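PDB 2HY5: putative sulfurtransferase dsrE from Allochromatium vinosum, which is probably a sulfur carrier or sulfurtransferase that works through a cysteine persulfide and may take part in the oxidation of intracellular sulfur. Local coordinates for residues D74-V79 with K106-G111; R36-H41 with G113-A118; A16-Y21 with R58-R63; N46-T51 with A100-P105; M1-Q6 with K30-F35. All blocks are in the same frame, centred on the assembly; numbering follows the deposited sequence.

Contact 1. Residues D74-V79 with K106-G111; sequences DMVVCV and KFRISG
Two parallel strands at one edge of the central sheet of this chain meet here, and strand 75-78 ends at Cys78, by similarity the persulfide cysteine of the active site. Four backbone bonds join them. Arg108 N gives to Met75 O, Val77 N to Arg108 O, Ser110 N to Val77 O, and Val79 N to Ser110 O. The last comes from above the carbonyl plane, where the chain turns into a helix. On one face Arg108 extends from CG to NE and grips Asp74 side-on. Arg108 NE meets OD1 of Asp74 at 2.7 Å, and NH2 of Arg108 meets OD2 of Asp74 at 2.9 Å. Both bonds are nearly straight, both use syn lone pairs, and the two planes are only 7° apart. Val76 CG2 lies over a face of the guanidinium. On the other sheet face Ile109 CD1 presses on Val77 CB at 3.5 Å, a tight fit. Met75 CE touches CE2 of Phe107 at 3.7 Å, and Met75 SD stands obliquely 5.2 Å from the Phe107 ring centroid, a Met-aromatic contact. Trp64 of helix 60-71 packs on both Met75 and Phe107. Strand 33-39 bonds to the other edge of 75-78.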
# COMPACT_ATOMS: atom_id res chain seq x y z
N ASP A 74 -11.14 19.40 15.14
CA ASP A 74 -12.00 18.27 15.46
C ASP A 74 -11.40 17.07 14.72
O ASP A 74 -11.58 16.91 13.52
CB ASP A 74 -13.43 18.55 14.99
CG ASP A 74 -14.40 17.43 15.35
OD1 ASP A 74 -14.21 16.79 16.41
OD2 ASP A 74 -15.36 17.19 14.58
N MET A 75 -10.67 16.24 15.47
CA MET A 75 -10.03 15.06 14.91
C MET A 75 -10.91 13.87 15.22
O MET A 75 -11.11 13.51 16.38
CB MET A 75 -8.66 14.88 15.56
CG MET A 75 -7.89 16.18 15.63
SD MET A 75 -6.49 16.18 14.53
CE MET A 75 -5.37 15.64 15.54
N VAL A 76 -11.44 13.24 14.17
CA VAL A 76 -12.34 12.12 14.33
C VAL A 76 -11.80 10.82 13.76
O VAL A 76 -11.24 10.79 12.66
CB VAL A 76 -13.70 12.45 13.67
CG1 VAL A 76 -14.73 11.37 14.00
CG2 VAL A 76 -14.19 13.82 14.14
N VAL A 77 -11.98 9.75 14.53
CA VAL A 77 -11.55 8.41 14.14
C VAL A 77 -12.78 7.53 13.95
O VAL A 77 -13.63 7.43 14.84
CB VAL A 77 -10.65 7.80 15.24
CG1 VAL A 77 -10.26 6.38 14.87
CG2 VAL A 77 -9.41 8.67 15.42
N CYS A 78 -12.88 6.90 12.78
CA CYS A 78 -14.01 6.03 12.47
C CYS A 78 -14.12 4.86 13.44
O CYS A 78 -13.17 4.10 13.61
CB CYS A 78 -13.89 5.49 11.05
SG CYS A 78 -15.22 4.36 10.60
N VAL A 79 -15.29 4.70 14.06
CA VAL A 79 -15.49 3.62 15.02
C VAL A 79 -15.38 2.22 14.40
O VAL A 79 -14.78 1.33 14.99
CB VAL A 79 -16.85 3.76 15.74
CG1 VAL A 79 -17.99 3.61 14.74
CG2 VAL A 79 -16.96 2.72 16.84
N LYS A 106 -6.80 13.65 22.60
CA LYS A 106 -7.18 14.73 21.69
C LYS A 106 -8.06 14.26 20.53
O LYS A 106 -8.69 15.08 19.84
CB LYS A 106 -5.93 15.42 21.13
CG LYS A 106 -5.53 16.68 21.89
CD LYS A 106 -6.63 17.73 21.80
CE LYS A 106 -6.24 19.00 22.54
NZ LYS A 106 -5.93 18.73 23.97
N PHE A 107 -8.12 12.95 20.32
CA PHE A 107 -8.92 12.39 19.24
C PHE A 107 -10.24 11.84 19.78
O PHE A 107 -10.33 11.46 20.95
CB PHE A 107 -8.18 11.24 18.55
CG PHE A 107 -6.86 11.62 17.94
CD1 PHE A 107 -5.76 11.94 18.74
CD2 PHE A 107 -6.70 11.63 16.55
CE1 PHE A 107 -4.53 12.23 18.17
CE2 PHE A 107 -5.47 11.92 15.98
CZ PHE A 107 -4.39 12.23 16.79
N ARG A 108 -11.26 11.79 18.93
CA ARG A 108 -12.54 11.23 19.35
C ARG A 108 -12.98 10.17 18.36
O ARG A 108 -12.74 10.29 17.16
CB ARG A 108 -13.61 12.32 19.48
CG ARG A 108 -14.12 12.95 18.18
CD ARG A 108 -15.14 14.06 18.49
NE ARG A 108 -15.65 14.73 17.30
CZ ARG A 108 -16.71 14.33 16.60
NH1 ARG A 108 -17.39 13.25 16.96
NH2 ARG A 108 -17.09 15.01 15.53
N ILE A 109 -13.58 9.10 18.87
CA ILE A 109 -14.08 8.01 18.03
C ILE A 109 -15.54 8.29 17.72
O ILE A 109 -16.35 8.51 18.63
CB ILE A 109 -13.97 6.64 18.75
CG1 ILE A 109 -12.63 5.98 18.42
CG2 ILE A 109 -15.09 5.71 18.29
CD1 ILE A 109 -11.45 6.88 18.49
N SER A 110 -15.90 8.29 16.44
CA SER A 110 -17.28 8.55 16.07
C SER A 110 -17.67 7.83 14.79
O SER A 110 -16.87 7.11 14.20
CB SER A 110 -17.50 10.05 15.91
OG SER A 110 -18.88 10.34 15.86
N GLY A 111 -18.91 8.04 14.37
CA GLY A 111 -19.42 7.39 13.17
C GLY A 111 -18.91 7.92 11.84
O GLY A 111 -18.46 9.07 11.74
O HOH W 1 -10.97 15.64 18.26

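Contact 2. Residues R36-H41 with G113-A118; sequences RVFFYH and GQLVEA
Arg36 and Phe38 rise from the same face of strand 33-39 and carry its contact with helix 113-121. The segments run roughly antiparallel, at 141°, with their axes 9.0 Å apart. Arg36 has CG anti to the backbone N. Its chain stays extended through chi2 and then bends at chi3 (-63°). This bend brings Arg36 NH1 to Gln114 O at 2.8 Å, in the carbonyl plane and on a lone pair. The same oxygen accepts the helical bond from Ala118 N, so two donors hold it. Gln114 bends at chi2, which sets Gln114 OE1 over one face of the guanidinium, 3.6 Å from Arg36 CZ. The amide and guanidinium planes are 41° apart. Gln114 OE1 accepts a hydrogen bond from Arg108 NH2. A water takes a bond from NH2 of Arg36 and gives one to OE2 of Glu117. The direct distance from Arg36 NH1 to Glu117 OE2 is 4.1 Å, too long for a salt bridge. The strongest partner of Arg36 is Asp74, through NE. Lower on the arginine, Arg36 CB rests on Ala118 CB at 4.0 Å.

Phe38 also has CG anti to the backbone N. Its ring lies with one face under Leu115, whose CB stands over the centre, 3.6 Å from the Phe38 centroid, as a CH-pi contact. Leu115 CD1 touches Phe38 CB, and Gln114 CB lies at the ring edge. This is a helix packed on one face of a parallel alpha/beta sheet. It covers Phe38, whose side chain also touches Cys78, the probable persulfide site.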
# COMPACT_ATOMS: atom_id res chain seq x y z
N ARG A 36 -12.94 19.51 9.89
CA ARG A 36 -12.75 18.22 10.53
C ARG A 36 -11.64 17.43 9.85
O ARG A 36 -11.45 17.53 8.64
CB ARG A 36 -14.06 17.42 10.49
CG ARG A 36 -14.02 16.01 11.10
CD ARG A 36 -15.45 15.48 11.25
NE ARG A 36 -16.20 16.33 12.17
CZ ARG A 36 -17.47 16.68 12.03
NH1 ARG A 36 -18.18 16.24 11.00
NH2 ARG A 36 -18.03 17.49 12.92
N VAL A 37 -10.88 16.68 10.64
CA VAL A 37 -9.82 15.82 10.15
C VAL A 37 -10.38 14.44 10.46
O VAL A 37 -10.57 14.09 11.63
CB VAL A 37 -8.50 16.02 10.91
CG1 VAL A 37 -7.42 15.13 10.31
CG2 VAL A 37 -8.07 17.48 10.83
N PHE A 38 -10.65 13.66 9.42
CA PHE A 38 -11.24 12.34 9.61
C PHE A 38 -10.28 11.22 9.24
O PHE A 38 -9.74 11.19 8.14
CB PHE A 38 -12.52 12.24 8.78
CG PHE A 38 -13.36 11.05 9.12
CD1 PHE A 38 -13.08 9.80 8.59
CD2 PHE A 38 -14.43 11.18 10.00
CE1 PHE A 38 -13.85 8.69 8.93
CE2 PHE A 38 -15.20 10.08 10.36
CZ PHE A 38 -14.91 8.83 9.82
N PHE A 39 -10.06 10.30 10.18
CA PHE A 39 -9.17 9.17 9.95
C PHE A 39 -9.98 7.92 9.65
O PHE A 39 -10.84 7.52 10.44
CB PHE A 39 -8.26 8.95 11.17
CG PHE A 39 -7.39 10.13 11.49
CD1 PHE A 39 -7.85 11.16 12.30
CD2 PHE A 39 -6.12 10.23 10.94
CE1 PHE A 39 -7.05 12.27 12.57
CE2 PHE A 39 -5.31 11.34 11.21
CZ PHE A 39 -5.78 12.36 12.02
N TYR A 40 -9.70 7.32 8.50
CA TYR A 40 -10.41 6.12 8.06
C TYR A 40 -9.41 5.04 7.65
O TYR A 40 -8.23 5.33 7.48
CB TYR A 40 -11.33 6.47 6.88
CG TYR A 40 -12.39 5.44 6.59
CD1 TYR A 40 -13.09 4.83 7.63
CD2 TYR A 40 -12.71 5.09 5.28
CE1 TYR A 40 -14.09 3.89 7.37
CE2 TYR A 40 -13.71 4.15 5.01
CZ TYR A 40 -14.39 3.56 6.06
OH TYR A 40 -15.38 2.63 5.81
N HIS A 41 -9.88 3.81 7.47
CA HIS A 41 -9.00 2.69 7.11
C HIS A 41 -7.88 2.65 8.16
O HIS A 41 -8.11 2.95 9.33
CB HIS A 41 -8.39 2.88 5.71
CG HIS A 41 -9.40 3.08 4.62
ND1 HIS A 41 -10.36 2.14 4.31
CD2 HIS A 41 -9.57 4.09 3.74
CE1 HIS A 41 -11.07 2.57 3.28
NE2 HIS A 41 -10.61 3.75 2.91
N GLY A 113 -20.57 8.77 9.51
CA GLY A 113 -21.42 9.88 9.09
C GLY A 113 -20.76 11.24 9.32
O GLY A 113 -21.13 12.22 8.67
N GLN A 114 -19.80 11.30 10.23
CA GLN A 114 -19.10 12.55 10.51
C GLN A 114 -18.22 12.94 9.32
O GLN A 114 -17.91 14.11 9.13
CB GLN A 114 -18.23 12.41 11.77
CG GLN A 114 -19.01 12.13 13.05
CD GLN A 114 -20.00 13.23 13.39
OE1 GLN A 114 -19.61 14.35 13.74
NE2 GLN A 114 -21.28 12.92 13.27
N LEU A 115 -17.83 11.95 8.53
CA LEU A 115 -17.01 12.21 7.35
C LEU A 115 -17.89 12.82 6.26
O LEU A 115 -17.57 13.86 5.69
CB LEU A 115 -16.38 10.92 6.82
CG LEU A 115 -15.69 11.03 5.46
CD1 LEU A 115 -14.52 12.00 5.55
CD2 LEU A 115 -15.22 9.66 5.00
N VAL A 116 -19.01 12.15 5.99
CA VAL A 116 -19.93 12.64 4.97
C VAL A 116 -20.43 14.02 5.38
O VAL A 116 -20.54 14.92 4.55
CB VAL A 116 -21.13 11.68 4.82
CG1 VAL A 116 -22.10 12.22 3.78
CG2 VAL A 116 -20.63 10.30 4.40
N GLU A 117 -20.72 14.18 6.66
CA GLU A 117 -21.20 15.44 7.19
C GLU A 117 -20.20 16.56 6.89
O GLU A 117 -20.59 17.66 6.48
CB GLU A 117 -21.40 15.32 8.70
CG GLU A 117 -22.65 16.01 9.20
CD GLU A 117 -22.55 17.51 9.13
OE1 GLU A 117 -23.55 18.15 8.73
OE2 GLU A 117 -21.49 18.05 9.49
N ALA A 118 -18.91 16.28 7.07
CA ALA A 118 -17.86 17.26 6.82
C ALA A 118 -17.76 17.59 5.34
O ALA A 118 -17.50 18.74 4.97
CB ALA A 118 -16.52 16.75 7.35
O HOH W 2 -20.70 17.58 12.23

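Contact 3. Residues A16-Y21 with R58-R63; sequences ASDSAY and RHIVNR
Ser17 is the first residue of helix 16-29 to meet the segment 58-63. Ser17 OG touches Ile60 CG2 at 3.5 Å, while its polar partners are Asn46 and Trp64. Asp18 follows and makes the main polar link. Its carboxylate meets the Arg58 guanidinium tip to tip. Arg58 grips it side-on: Arg58 NE bonds to OD1 of Asp18 at 3.0 Å, and NH2 of Arg58 to OD2 of Asp18 at 2.8 Å. The two planes are 47° apart, and both nitrogens reach the oxygens from above the carboxylate plane. Arg58 has CG in the crowded position and a bend at chi2. Ile60 CD1 lies against OD2 of Asp18. Arg63 NH1 is 4.0 Å from Asp18 OD1, beyond a salt bridge, but a water joins the two atoms. The second positive charge probably helps to keep Asp18 ionised.

One helical turn on comes Tyr21. Arg63 passes across one face of its ring. Arg63 CD stands 3.4 Å from the Tyr21 ring centroid in a close CH-pi contact, and CG lies against CZ of Tyr21. A second water links Tyr21 OH to Arg63 O. Arg63 NH2 also hydrogen-bonds to Gly61 O of the DsrF chain.

The contact joins the start of helix 16-29 to the start of helix 60-71. Trp64 and Leu67 continue the packing along helix 60-71, and Phe128 of strand 124-128 touches Ser19 and Ala20.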
# COMPACT_ATOMS: atom_id res chain seq x y z
N ALA A 16 1.20 9.59 3.70
CA ALA A 16 -0.13 10.21 3.76
C ALA A 16 -0.38 11.09 4.98
O ALA A 16 -0.73 12.26 4.85
CB ALA A 16 -1.22 9.14 3.66
N SER A 17 -0.20 10.53 6.18
CA SER A 17 -0.44 11.29 7.40
C SER A 17 0.45 12.54 7.48
O SER A 17 0.01 13.60 7.92
CB SER A 17 -0.22 10.41 8.63
OG SER A 17 -0.61 11.10 9.81
N ASP A 18 1.71 12.41 7.06
CA ASP A 18 2.64 13.54 7.09
C ASP A 18 2.23 14.60 6.08
O ASP A 18 2.27 15.80 6.36
CB ASP A 18 4.06 13.06 6.76
CG ASP A 18 4.70 12.30 7.90
OD1 ASP A 18 5.12 12.95 8.89
OD2 ASP A 18 4.78 11.06 7.80
N SER A 19 1.84 14.16 4.89
CA SER A 19 1.42 15.09 3.85
C SER A 19 0.17 15.84 4.31
O SER A 19 0.05 17.05 4.09
CB SER A 19 1.13 14.34 2.56
OG SER A 19 2.31 13.74 2.06
N ALA A 20 -0.75 15.12 4.94
CA ALA A 20 -1.98 15.72 5.42
C ALA A 20 -1.67 16.74 6.51
O ALA A 20 -2.28 17.81 6.56
CB ALA A 20 -2.91 14.64 5.97
N TYR A 21 -0.72 16.41 7.37
CA TYR A 21 -0.32 17.32 8.44
C TYR A 21 0.25 18.62 7.87
O TYR A 21 -0.15 19.72 8.27
CB TYR A 21 0.72 16.67 9.34
CG TYR A 21 1.32 17.65 10.33
CD1 TYR A 21 0.63 18.02 11.48
CD2 TYR A 21 2.53 18.27 10.05
CE1 TYR A 21 1.14 18.99 12.34
CE2 TYR A 21 3.05 19.24 10.89
CZ TYR A 21 2.35 19.60 12.04
OH TYR A 21 2.87 20.56 12.87
N ARG A 58 10.22 13.03 13.69
CA ARG A 58 8.92 13.52 14.13
C ARG A 58 8.03 12.48 14.81
O ARG A 58 8.08 11.29 14.52
CB ARG A 58 8.16 14.16 12.95
CG ARG A 58 7.35 13.21 12.07
CD ARG A 58 8.22 12.28 11.24
NE ARG A 58 7.43 11.53 10.27
CZ ARG A 58 7.86 10.46 9.61
NH1 ARG A 58 9.09 10.00 9.82
NH2 ARG A 58 7.07 9.85 8.75
N HIS A 59 7.23 12.98 15.75
CA HIS A 59 6.29 12.17 16.51
C HIS A 59 4.95 12.53 15.89
O HIS A 59 4.32 13.51 16.26
CB HIS A 59 6.32 12.58 17.99
CG HIS A 59 5.64 11.61 18.90
ND1 HIS A 59 4.33 11.21 18.74
CD2 HIS A 59 6.09 10.97 20.01
CE1 HIS A 59 4.01 10.37 19.70
NE2 HIS A 59 5.06 10.20 20.48
N ILE A 60 4.52 11.73 14.92
CA ILE A 60 3.28 11.99 14.21
C ILE A 60 2.04 12.20 15.08
O ILE A 60 1.31 13.17 14.89
CB ILE A 60 3.00 10.87 13.20
CG1 ILE A 60 4.12 10.84 12.15
CG2 ILE A 60 1.64 11.09 12.55
CD1 ILE A 60 3.99 9.72 11.13
N VAL A 61 1.81 11.31 16.03
CA VAL A 61 0.63 11.46 16.87
C VAL A 61 0.65 12.73 17.71
O VAL A 61 -0.32 13.48 17.72
CB VAL A 61 0.46 10.25 17.81
CG1 VAL A 61 -0.82 10.40 18.63
CG2 VAL A 61 0.40 8.97 16.97
N ASN A 62 1.76 12.97 18.41
CA ASN A 62 1.85 14.16 19.24
C ASN A 62 1.81 15.44 18.43
O ASN A 62 1.27 16.45 18.88
CB ASN A 62 3.12 14.14 20.09
CG ASN A 62 3.03 13.14 21.23
OD1 ASN A 62 1.95 12.68 21.58
ND2 ASN A 62 4.18 12.81 21.82
N ARG A 63 2.38 15.39 17.23
CA ARG A 63 2.40 16.55 16.35
C ARG A 63 0.98 16.91 15.92
O ARG A 63 0.61 18.09 15.89
CB ARG A 63 3.27 16.23 15.13
CG ARG A 63 3.49 17.40 14.21
CD ARG A 63 4.18 16.92 12.94
NE ARG A 63 5.61 17.24 12.93
CZ ARG A 63 6.42 16.98 11.91
NH1 ARG A 63 5.93 16.39 10.82
NH2 ARG A 63 7.70 17.31 11.97
O HOH W 3 3.90 14.80 10.57
O HOH W 4 2.15 20.48 15.34

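Contact 4. Residues N46-T51 with A100-P105; sequences NSTRLT and ATNIHP
Two loops cross here, and the close part is backbone against backbone around the single bridge of Thr48 with Ile103. Arg49 N gives to Asn102 O at 2.8 Å, and His104 N to Ser47 O at 2.7 Å. Both run nearly along the C=O axis. Leu50 CD1 touches Asn102 CB at 3.5 Å. Thr48 OG1 accepts from Leu50 N, an ST turn that shapes the first loop. Where the two side chains do not touch directly, one water bridges Thr48 OG1 and Asn102 ND2, 3.9 Å apart. The amide of Asn102 is fixed by Val88 and Gly86.

The looser side is that of Arg49 and Thr101, both partly exposed. Arg49 CG sits in the crowded position (chi1 69°) and the chain is extended to NE. The guanidinium meets Thr101 OG1 end-on: NH1 and NH2 of Arg49 both bond to that oxygen at 3.2 Å, in the guanidinium plane. Arg49 NH1 also bonds to Ile103 O at 3.0 Å.

Arg49 also forms a salt bridge with Asp99 of the second DsrE subunit, and its O accepts from Lys98 of that subunit. The chemistry implies a double role for Arg49: it ties the loops together and pairs its charge across the subunit interface.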
# COMPACT_ATOMS: atom_id res chain seq x y z
N ASN A 46 -3.48 6.65 13.58
CA ASN A 46 -2.80 7.91 13.87
C ASN A 46 -3.30 8.47 15.20
O ASN A 46 -2.85 9.52 15.63
CB ASN A 46 -3.11 8.95 12.80
CG ASN A 46 -2.33 8.74 11.53
OD1 ASN A 46 -1.13 9.01 11.49
ND2 ASN A 46 -2.99 8.24 10.50
N SER A 47 -4.21 7.75 15.84
CA SER A 47 -4.80 8.23 17.08
C SER A 47 -4.38 7.51 18.36
O SER A 47 -4.92 7.81 19.43
CB SER A 47 -6.32 8.21 16.98
OG SER A 47 -6.81 6.88 16.92
N THR A 48 -3.45 6.58 18.27
CA THR A 48 -3.01 5.86 19.46
C THR A 48 -1.98 6.65 20.25
O THR A 48 -1.11 7.30 19.67
CB THR A 48 -2.42 4.47 19.10
OG1 THR A 48 -1.84 3.89 20.28
CG2 THR A 48 -1.36 4.60 18.03
N ARG A 49 -2.07 6.59 21.57
CA ARG A 49 -1.15 7.30 22.45
C ARG A 49 0.01 6.40 22.87
O ARG A 49 0.87 6.82 23.64
CB ARG A 49 -1.88 7.79 23.71
CG ARG A 49 -2.33 6.68 24.66
CD ARG A 49 -2.94 7.25 25.95
NE ARG A 49 -3.20 6.23 26.96
CZ ARG A 49 -4.31 5.49 27.01
NH1 ARG A 49 -5.27 5.66 26.11
NH2 ARG A 49 -4.46 4.57 27.97
N LEU A 50 0.04 5.18 22.35
CA LEU A 50 1.07 4.23 22.72
C LEU A 50 2.34 4.20 21.87
O LEU A 50 3.16 3.30 22.04
CB LEU A 50 0.46 2.82 22.78
CG LEU A 50 -0.70 2.62 23.75
CD1 LEU A 50 -1.19 1.18 23.69
CD2 LEU A 50 -0.27 2.98 25.18
N THR A 51 2.52 5.17 20.98
CA THR A 51 3.73 5.18 20.16
C THR A 51 4.93 5.80 20.88
O THR A 51 4.79 6.72 21.68
CB THR A 51 3.53 5.92 18.81
OG1 THR A 51 3.45 7.33 19.03
CG2 THR A 51 2.27 5.44 18.12
N ALA A 100 -8.13 -2.34 28.64
CA ALA A 100 -7.28 -1.17 28.45
C ALA A 100 -7.75 -0.33 27.26
O ALA A 100 -8.52 -0.80 26.43
CB ALA A 100 -5.84 -1.60 28.24
N THR A 101 -7.28 0.91 27.21
CA THR A 101 -7.61 1.83 26.12
C THR A 101 -6.28 2.31 25.53
O THR A 101 -5.24 2.21 26.17
CB THR A 101 -8.36 3.09 26.61
OG1 THR A 101 -7.50 3.86 27.46
CG2 THR A 101 -9.62 2.71 27.37
N ASN A 102 -6.31 2.82 24.30
CA ASN A 102 -5.07 3.30 23.70
C ASN A 102 -5.24 4.59 22.91
O ASN A 102 -4.27 5.12 22.37
CB ASN A 102 -4.46 2.21 22.80
CG ASN A 102 -5.33 1.90 21.60
OD1 ASN A 102 -6.52 2.17 21.60
ND2 ASN A 102 -4.72 1.30 20.58
N ILE A 103 -6.45 5.12 22.87
CA ILE A 103 -6.64 6.35 22.11
C ILE A 103 -5.99 7.56 22.78
O ILE A 103 -5.88 7.64 24.00
CB ILE A 103 -8.14 6.66 21.90
CG1 ILE A 103 -8.29 7.66 20.76
CG2 ILE A 103 -8.76 7.22 23.18
CD1 ILE A 103 -9.70 8.15 20.56
N HIS A 104 -5.51 8.49 21.96
CA HIS A 104 -4.90 9.71 22.46
C HIS A 104 -6.09 10.61 22.80
O HIS A 104 -7.02 10.75 22.00
CB HIS A 104 -4.02 10.34 21.37
CG HIS A 104 -3.26 11.55 21.82
ND1 HIS A 104 -3.88 12.74 22.14
CD2 HIS A 104 -1.94 11.75 22.01
CE1 HIS A 104 -2.97 13.62 22.51
NE2 HIS A 104 -1.78 13.04 22.44
N PRO A 105 -6.08 11.23 23.99
CA PRO A 105 -7.17 12.11 24.46
C PRO A 105 -7.63 13.25 23.56
O PRO A 105 -8.73 13.76 23.74
CB PRO A 105 -6.66 12.59 25.82
CG PRO A 105 -5.17 12.58 25.65
CD PRO A 105 -4.95 11.27 24.94
O HOH W 5 -1.86 1.33 19.82

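Contact 5. Residues M1-Q6 with K30-F35; sequences MKFALQ and KGHEIF
The ring of Phe3 turns its edge to the face of the His32 imidazole, a T-shaped pair with centroids 5.6 Å apart and planes at 82°. The segments lie on strands 2-7 and 33-39, the two strands of a beta-alpha-beta unit, parallel neighbours in the sheet, linked by helix 16-29. His32 CB and Glu33 O lie near the plane of the Phe3 ring, at its edge. At the edge of the imidazole is Met1 N, which gives a hydrogen bond to His32 ND1 at 2.8 Å. That ring nitrogen is therefore the acceptor, so its proton, if the ring is neutral, is probably on NE2. Elsewhere Phe3 makes an edge-to-face pair with Phe23.

Helix 16-29 ends in a Schellman motif with Gly31 at positive phi, and the chain then enters strand 33-39. Glu33 N gives to Met1 O, Phe3 N to Glu33 O at 2.7 Å, and Phe35 N to Phe3 O.

Lys2 and Glu33 lie side by side on one face, both extended beyond CG. The methylenes of Lys2 run beside the Glu33 carboxylate, with Lys2 CD 3.8 Å from Glu33 OE2. The charged ends stay 4.7 Å apart, NZ of Lys2 to OE2 of Glu33. Ile34 projects to the opposite face, where helix 16-29 covers it through Ala24 and Leu28. There Leu5 CD1 meets Ile34 CD1 at 4.1 Å.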
# COMPACT_ATOMS: atom_id res chain seq x y z
N MET A 1 -11.59 29.54 3.03
CA MET A 1 -12.54 28.42 2.78
C MET A 1 -12.48 27.39 3.90
O MET A 1 -11.60 27.46 4.77
CB MET A 1 -12.22 27.74 1.45
CG MET A 1 -12.38 28.64 0.23
SD MET A 1 -12.31 27.70 -1.31
CE MET A 1 -14.06 27.63 -1.73
N LYS A 2 -13.42 26.45 3.88
CA LYS A 2 -13.49 25.39 4.88
C LYS A 2 -13.06 24.06 4.25
O LYS A 2 -13.53 23.71 3.16
CB LYS A 2 -14.93 25.25 5.40
CG LYS A 2 -15.52 26.52 5.98
CD LYS A 2 -16.95 26.26 6.45
CE LYS A 2 -17.59 27.51 7.03
NZ LYS A 2 -18.99 27.26 7.46
N PHE A 3 -12.19 23.34 4.94
CA PHE A 3 -11.67 22.06 4.46
C PHE A 3 -12.10 20.86 5.29
O PHE A 3 -12.27 20.96 6.50
CB PHE A 3 -10.14 22.06 4.48
CG PHE A 3 -9.50 22.87 3.41
CD1 PHE A 3 -9.37 22.36 2.12
CD2 PHE A 3 -9.04 24.15 3.67
CE1 PHE A 3 -8.77 23.11 1.11
CE2 PHE A 3 -8.44 24.91 2.68
CZ PHE A 3 -8.30 24.39 1.39
N ALA A 4 -12.25 19.74 4.61
CA ALA A 4 -12.57 18.47 5.26
C ALA A 4 -11.37 17.63 4.82
O ALA A 4 -11.14 17.47 3.62
CB ALA A 4 -13.86 17.89 4.72
N LEU A 5 -10.59 17.12 5.77
CA LEU A 5 -9.43 16.30 5.41
C LEU A 5 -9.66 14.85 5.81
O LEU A 5 -10.12 14.56 6.91
CB LEU A 5 -8.17 16.82 6.11
CG LEU A 5 -7.80 18.29 5.88
CD1 LEU A 5 -6.46 18.57 6.56
CD2 LEU A 5 -7.71 18.59 4.39
N GLN A 6 -9.33 13.94 4.89
CA GLN A 6 -9.50 12.52 5.13
C GLN A 6 -8.12 11.87 5.01
O GLN A 6 -7.40 12.11 4.04
CB GLN A 6 -10.45 11.93 4.08
CG GLN A 6 -10.87 10.48 4.34
CD GLN A 6 -11.67 9.90 3.19
OE1 GLN A 6 -12.52 10.57 2.60
NE2 GLN A 6 -11.43 8.63 2.88
N LYS A 30 -2.86 30.07 6.76
CA LYS A 30 -3.43 30.97 5.76
C LYS A 30 -4.78 31.51 6.21
O LYS A 30 -5.38 32.34 5.53
CB LYS A 30 -3.60 30.24 4.43
CG LYS A 30 -2.36 30.21 3.55
CD LYS A 30 -2.63 29.37 2.31
CE LYS A 30 -1.58 29.60 1.25
NZ LYS A 30 -1.65 30.99 0.72
N GLY A 31 -5.28 31.02 7.34
CA GLY A 31 -6.56 31.48 7.84
C GLY A 31 -7.74 30.63 7.41
O GLY A 31 -8.89 30.95 7.74
N HIS A 32 -7.48 29.56 6.67
CA HIS A 32 -8.57 28.69 6.22
C HIS A 32 -9.03 27.85 7.40
O HIS A 32 -8.26 27.57 8.32
CB HIS A 32 -8.11 27.77 5.09
CG HIS A 32 -7.84 28.48 3.81
ND1 HIS A 32 -8.77 29.28 3.18
CD2 HIS A 32 -6.74 28.50 3.01
CE1 HIS A 32 -8.26 29.76 2.06
NE2 HIS A 32 -7.03 29.30 1.94
N GLU A 33 -10.28 27.44 7.36
CA GLU A 33 -10.83 26.62 8.42
C GLU A 33 -10.77 25.15 8.06
O GLU A 33 -11.03 24.76 6.92
CB GLU A 33 -12.29 27.01 8.67
CG GLU A 33 -12.97 26.21 9.76
CD GLU A 33 -14.45 26.54 9.87
OE1 GLU A 33 -14.78 27.74 10.01
OE2 GLU A 33 -15.28 25.60 9.82
N ILE A 34 -10.38 24.32 9.02
CA ILE A 34 -10.36 22.88 8.80
C ILE A 34 -11.54 22.43 9.66
O ILE A 34 -11.45 22.38 10.89
CB ILE A 34 -9.05 22.23 9.28
CG1 ILE A 34 -7.91 22.65 8.34
CG2 ILE A 34 -9.18 20.70 9.28
CD1 ILE A 34 -6.57 22.04 8.68
N PHE A 35 -12.65 22.14 9.00
CA PHE A 35 -13.88 21.74 9.66
C PHE A 35 -13.73 20.43 10.43
O PHE A 35 -14.33 20.26 11.49
CB PHE A 35 -15.00 21.61 8.62
CG PHE A 35 -16.34 21.28 9.21
CD1 PHE A 35 -17.11 22.28 9.81
CD2 PHE A 35 -16.82 19.98 9.18
CE1 PHE A 35 -18.35 21.98 10.36
CE2 PHE A 35 -18.06 19.67 9.73
CZ PHE A 35 -18.83 20.67 10.32

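How the contacts relate
Contacts 5 and 1 are strand pairs of one parallel sheet, which has the strand order 108-110, 75-78, 33-39, 2-7, 124-128. Contact 2 lays helix 113-121 on a face of it, at strand 33-39. Contacts 5 and 2 share that strand, with Phe38 N 2.7 Å from Leu5 O. Contacts 2 and 1 meet where Arg36 NE lies 2.7 Å from Asp74 OD2. Contact 1 contains Cys78, the probable persulfide site, and contact 2 brings Tyr40 CE1 to 3.5 Å from Cys78 SG. Contacts 3 and 4 meet through Ser17 OG and Asn46 OD1, 2.7 Å apart. Contact 4 also packs on contact 1 through Ser47, about 9 Å from Cys78 between side chains. Contacts 4 and 5 are farthest apart, with centres about 25 Å from each other.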